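Local coordinates for protein nitrite transporter NirC (Salmonella enterica subsp. enterica serovar Typhimurium, PDB 4FC4) that conducts nitrite across the bacterial cytoplasmic membrane, in both uptake and export, as a pentameric channel of the formate/nitrite transporter family, at residues A13-I16 with A17-A21; G99-W102 with A103-Q107. All coordinates share one frame; numbering follows the deposited sequence.

Interaction 1. Residues A13-I16 with A17-A21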
loop_
_atom_site.group_PDB
_atom_site.type_symbol
_atom_site.label_atom_id
_atom_site.label_comp_id
_atom_site.label_asym_id
_atom_site.label_seq_id
_atom_site.Cartn_x
_atom_site.Cartn_y
_atom_site.Cartn_z
ATOM N N ALA B 13 27.692 9.513 -13.529
ATOM C CA ALA B 13 28.165 10.829 -13.839
ATOM C C ALA B 13 28.954 10.815 -15.158
ATOM O O ALA B 13 28.766 11.727 -15.998
ATOM C CB ALA B 13 28.977 11.349 -12.681
ATOM N N ALA B 14 29.809 9.793 -15.345
ATOM C CA ALA B 14 30.517 9.577 -16.643
ATOM C C ALA B 14 29.558 9.360 -17.816
ATOM O O ALA B 14 29.795 9.858 -18.919
ATOM C CB ALA B 14 31.592 8.461 -16.580
ATOM N N ARG B 15 28.467 8.662 -17.558
ATOM C CA ARG B 15 27.428 8.427 -18.555
ATOM C C ARG B 15 26.736 9.707 -18.937
ATOM O O ARG B 15 26.484 9.911 -20.124
ATOM C CB ARG B 15 26.372 7.434 -18.038
ATOM C CG ARG B 15 25.406 6.964 -19.119
ATOM C CD ARG B 15 24.114 6.385 -18.553
ATOM N NE ARG B 15 23.493 7.186 -17.494
ATOM C CZ ARG B 15 22.626 8.200 -17.687
ATOM N NH1 ARG B 15 22.299 8.598 -18.912
ATOM N NH2 ARG B 15 22.111 8.860 -16.652
ATOM N N ILE B 16 26.406 10.537 -17.927
ATOM C CA ILE B 16 25.824 11.860 -18.147
ATOM C C ILE B 16 26.786 12.719 -18.989
ATOM O O ILE B 16 26.394 13.301 -19.996
ATOM C CB ILE B 16 25.488 12.550 -16.808
ATOM C CG1 ILE B 16 24.287 11.883 -16.120
ATOM C CG2 ILE B 16 25.236 14.059 -16.994
ATOM C CD1 ILE B 16 24.185 12.245 -14.650
ATOM N N ALA B 17 28.058 12.741 -18.590
ATOM C CA ALA B 17 29.099 13.386 -19.343
ATOM C C ALA B 17 29.181 12.900 -20.772
ATOM O O ALA B 17 29.373 13.727 -21.680
ATOM C CB ALA B 17 30.432 13.192 -18.662
ATOM N N ARG B 18 29.047 11.579 -20.991
ATOM C CA ARG B 18 29.189 11.039 -22.373
ATOM C C ARG B 18 27.987 11.489 -23.173
ATOM O O ARG B 18 28.120 11.901 -24.338
ATOM C CB ARG B 18 29.391 9.503 -22.448
ATOM C CG ARG B 18 30.804 9.049 -22.063
ATOM C CD ARG B 18 31.074 7.565 -22.302
ATOM N NE ARG B 18 30.143 6.748 -21.535
ATOM C CZ ARG B 18 30.331 6.352 -20.281
ATOM N NH1 ARG B 18 29.401 5.648 -19.700
ATOM N NH2 ARG B 18 31.448 6.644 -19.616
ATOM N N LEU B 19 26.833 11.467 -22.509
ATOM C CA LEU B 19 25.599 11.895 -23.128
ATOM C C LEU B 19 25.678 13.366 -23.568
ATOM O O LEU B 19 25.347 13.681 -24.700
ATOM C CB LEU B 19 24.426 11.654 -22.205
ATOM C CG LEU B 19 23.040 11.999 -22.752
ATOM C CD1 LEU B 19 22.781 11.099 -23.931
ATOM C CD2 LEU B 19 21.948 11.814 -21.681
ATOM N N SER B 20 26.140 14.239 -22.679
ATOM C CA SER B 20 26.225 15.658 -22.934
ATOM C C SER B 20 27.085 15.966 -24.169
ATOM O O SER B 20 26.701 16.754 -25.037
ATOM C CB SER B 20 26.773 16.350 -21.684
ATOM O OG SER B 20 26.909 17.750 -21.886
ATOM N N ALA B 21 28.227 15.298 -24.274
ATOM C CA ALA B 21 29.208 15.612 -25.283
ATOM C C ALA B 21 28.957 14.851 -26.579
ATOM O O ALA B 21 29.187 15.384 -27.642
ATOM C CB ALA B 21 30.605 15.335 -24.749
#

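Interaction 2. Residues G99-W102 with A103-Q107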
loop_
_atom_site.group_PDB
_atom_site.type_symbol
_atom_site.label_atom_id
_atom_site.label_comp_id
_atom_site.label_asym_id
_atom_site.label_seq_id
_atom_site.Cartn_x
_atom_site.Cartn_y
_atom_site.Cartn_z
ATOM N N GLY B 99 35.608 20.522 -14.076
ATOM C CA GLY B 99 35.195 21.293 -15.256
ATOM C C GLY B 99 33.945 20.707 -15.893
ATOM O O GLY B 99 33.036 21.436 -16.279
ATOM N N GLN B 100 33.915 19.383 -16.010
ATOM C CA GLN B 100 32.774 18.678 -16.592
ATOM C C GLN B 100 31.529 18.851 -15.750
ATOM O O GLN B 100 30.453 19.053 -16.297
ATOM C CB GLN B 100 33.072 17.174 -16.783
ATOM C CG GLN B 100 33.920 16.896 -18.009
ATOM C CD GLN B 100 34.367 15.459 -18.122
ATOM O OE1 GLN B 100 34.058 14.779 -19.111
ATOM N NE2 GLN B 100 35.098 14.980 -17.119
ATOM N N MET B 101 31.669 18.764 -14.428
ATOM C CA MET B 101 30.538 18.982 -13.560
ATOM C C MET B 101 29.905 20.363 -13.784
ATOM O O MET B 101 28.698 20.474 -14.024
ATOM C CB MET B 101 30.936 18.806 -12.091
ATOM C CG MET B 101 29.833 19.199 -11.122
ATOM S SD MET B 101 30.342 18.855 -9.444
ATOM C CE MET B 101 28.837 19.240 -8.510
ATOM N N TRP B 102 30.712 21.416 -13.691
ATOM C CA TRP B 102 30.185 22.768 -13.893
ATOM C C TRP B 102 29.761 23.111 -15.311
ATOM O O TRP B 102 28.932 23.971 -15.493
ATOM C CB TRP B 102 31.106 23.817 -13.285
ATOM C CG TRP B 102 31.380 23.607 -11.808
ATOM C CD1 TRP B 102 32.622 23.414 -11.204
ATOM C CD2 TRP B 102 30.411 23.585 -10.687
ATOM N NE1 TRP B 102 32.501 23.289 -9.836
ATOM C CE2 TRP B 102 31.205 23.374 -9.460
ATOM C CE3 TRP B 102 29.003 23.700 -10.578
ATOM C CZ2 TRP B 102 30.615 23.290 -8.204
ATOM C CZ3 TRP B 102 28.428 23.626 -9.302
ATOM C CH2 TRP B 102 29.217 23.428 -8.145
ATOM N N ALA B 103 30.258 22.428 -16.336
ATOM C CA ALA B 103 29.748 22.670 -17.679
ATOM C C ALA B 103 28.361 22.003 -17.882
ATOM O O ALA B 103 27.526 22.462 -18.661
ATOM C CB ALA B 103 30.743 22.165 -18.690
ATOM N N ILE B 104 28.110 20.933 -17.143
ATOM C CA ILE B 104 26.926 20.164 -17.342
ATOM C C ILE B 104 25.711 20.679 -16.550
ATOM O O ILE B 104 24.607 20.789 -17.113
ATOM C CB ILE B 104 27.215 18.676 -17.035
ATOM C CG1 ILE B 104 28.239 18.116 -18.070
ATOM C CG2 ILE B 104 25.924 17.898 -16.973
ATOM C CD1 ILE B 104 28.555 16.648 -17.902
ATOM N N LEU B 105 25.907 20.973 -15.257
ATOM C CA LEU B 105 24.806 21.349 -14.360
ATOM C C LEU B 105 23.895 22.447 -14.969
ATOM O O LEU B 105 22.678 22.286 -14.940
ATOM C CB LEU B 105 25.307 21.750 -12.955
ATOM C CG LEU B 105 25.694 20.621 -12.006
ATOM C CD1 LEU B 105 26.308 21.227 -10.769
ATOM C CD2 LEU B 105 24.485 19.708 -11.626
ATOM N N PRO B 106 24.478 23.556 -15.502
ATOM C CA PRO B 106 23.615 24.621 -16.066
ATOM C C PRO B 106 22.782 24.149 -17.288
ATOM O O PRO B 106 21.617 24.567 -17.465
ATOM C CB PRO B 106 24.626 25.741 -16.483
ATOM C CG PRO B 106 25.995 25.113 -16.409
ATOM C CD PRO B 106 25.887 23.990 -15.388
ATOM N N GLN B 107 23.384 23.323 -18.145
ATOM C CA GLN B 107 22.639 22.674 -19.217
ATOM C C GLN B 107 21.447 21.835 -18.705
ATOM O O GLN B 107 20.340 21.923 -19.281
ATOM C CB GLN B 107 23.512 21.712 -19.979
ATOM C CG GLN B 107 24.782 22.270 -20.584
ATOM C CD GLN B 107 25.304 21.311 -21.659
ATOM O OE1 GLN B 107 26.203 21.670 -22.393
ATOM N NE2 GLN B 107 24.710 20.071 -21.753
#

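Interaction 1. Residues A13-I16 with A17-A21
The long side chain of R18 folds back over A14 and R15, one turn earlier on the same helix. Its CB lies close to the carbonyl oxygens of A14 and R15, and CG is 3.4 Å from A14 O. This course is set by the first torsion, which places CG opposite the carbonyl carbon of R18 (chi1 -76°) and so beside its backbone N. NE stays near A14 O, and a bend at chi3 (-59°) turns the guanidinium back across the preceding turn, with CZ close to both A14 O and R15 CA. These two atoms lie under one face of the flat group, both toward its rim. NH1 comes 3.6 Å from R15 CA, while NH2 approaches A14 CB at 3.5 Å. The short side chain of A14 is consistent with the guanidinium lying this close to the backbone.

Beneath the arginine the helix is regular. A17 N, R18 N, L19 N and S20 N bond to the oxygens of A13, A14, R15 and I16, the first at 2.9 Å from A17 N to A13 O and the second at 2.8 Å from R18 N to A14 O. A14 O thus accepts a backbone bond while lying under the guanidinium.

R15 takes a different course. Its NH2 makes a salt bridge with E78 and a hydrogen bond with N12, and L19 CD2 lies 4.3 Å from R15 NH1. The like charges of the two arginines are not in contact, R15 NE being 6.5 Å from R18 NH1.

The helix is two-faced, with R15 and R18 exposed and A13 and I16 buried. Small A17 meets Q100 and I104 of helix 98-125; branched I16 packs against I104, F27 of helix 24-51 and H83 of helix 80-93, whereas A13 rests on L87.

Interaction 2. Residues G99-W102 with A103-Q107
The backbone is still helical up to L105, with A103 N bonded to G99 O at 3.0 Å and L105 N to M101 O at 3.1 Å, though I104 N bonds only weakly to Q100 O; P106 has no N-H to continue the series, and the helix kinks there. M101 O takes a second bond, from I104 N, at 3.2 Å; this donor stands well above the carbonyl plane, whereas L105 N lies nearly along the C=O direction. I104 N is thus shared between two acceptors.

At the proline, the ring takes the place of a hydrogen-bond donor: P106 CD lies 3.0 Å from W102 O. One turn earlier is A103, whose methyl lies beside G99 O.

The apolar side chains gather around L105. Its CD1 touches the six-membered part of the W102 indole, 3.5 Å from W102 CZ3, with the two side chains lying alongside and pointing the same way. The same methyl is 3.9 Å from M101 CE, so one leucine branch meets both the thioether end and the aromatic ring. M101 reaches it as a fully extended chain, CG opposite the backbone N (chi1 173°), and its CE also stands over one face of the indole, toward the rim, 4.2 Å above the ring plane. The unbranched, extended methionine lets its CE touch both the ring and L105.

Among the neighbouring helices, M101 leans on L87, T88 and V91 of helix 80-93, and L105 on H83 of the same helix. I104 and Q107 instead face helix 24-51, where both touch F27.

In the fold
Interactions 1 and 2 are successive in the chain but meet in space, their centres about 10 Å apart, where helix 3-22 packs on helix 98-125. I104 is the main link: its CD1 lies 3.6 Å from A17 CA, and its CG2 is 3.9 Å from I16 CG2. Farther along the helices S20 OG and Q107 NE2 come to 3.2 Å, a packing contact. F27 of helix 24-51 and residues of helix 80-93, notably H83 and L87, touch both interactions and bring four helices together. The centre of interaction 1 lies about 20 Å from the centre of the chain, and that of interaction 2 about 17 Å, on the same side.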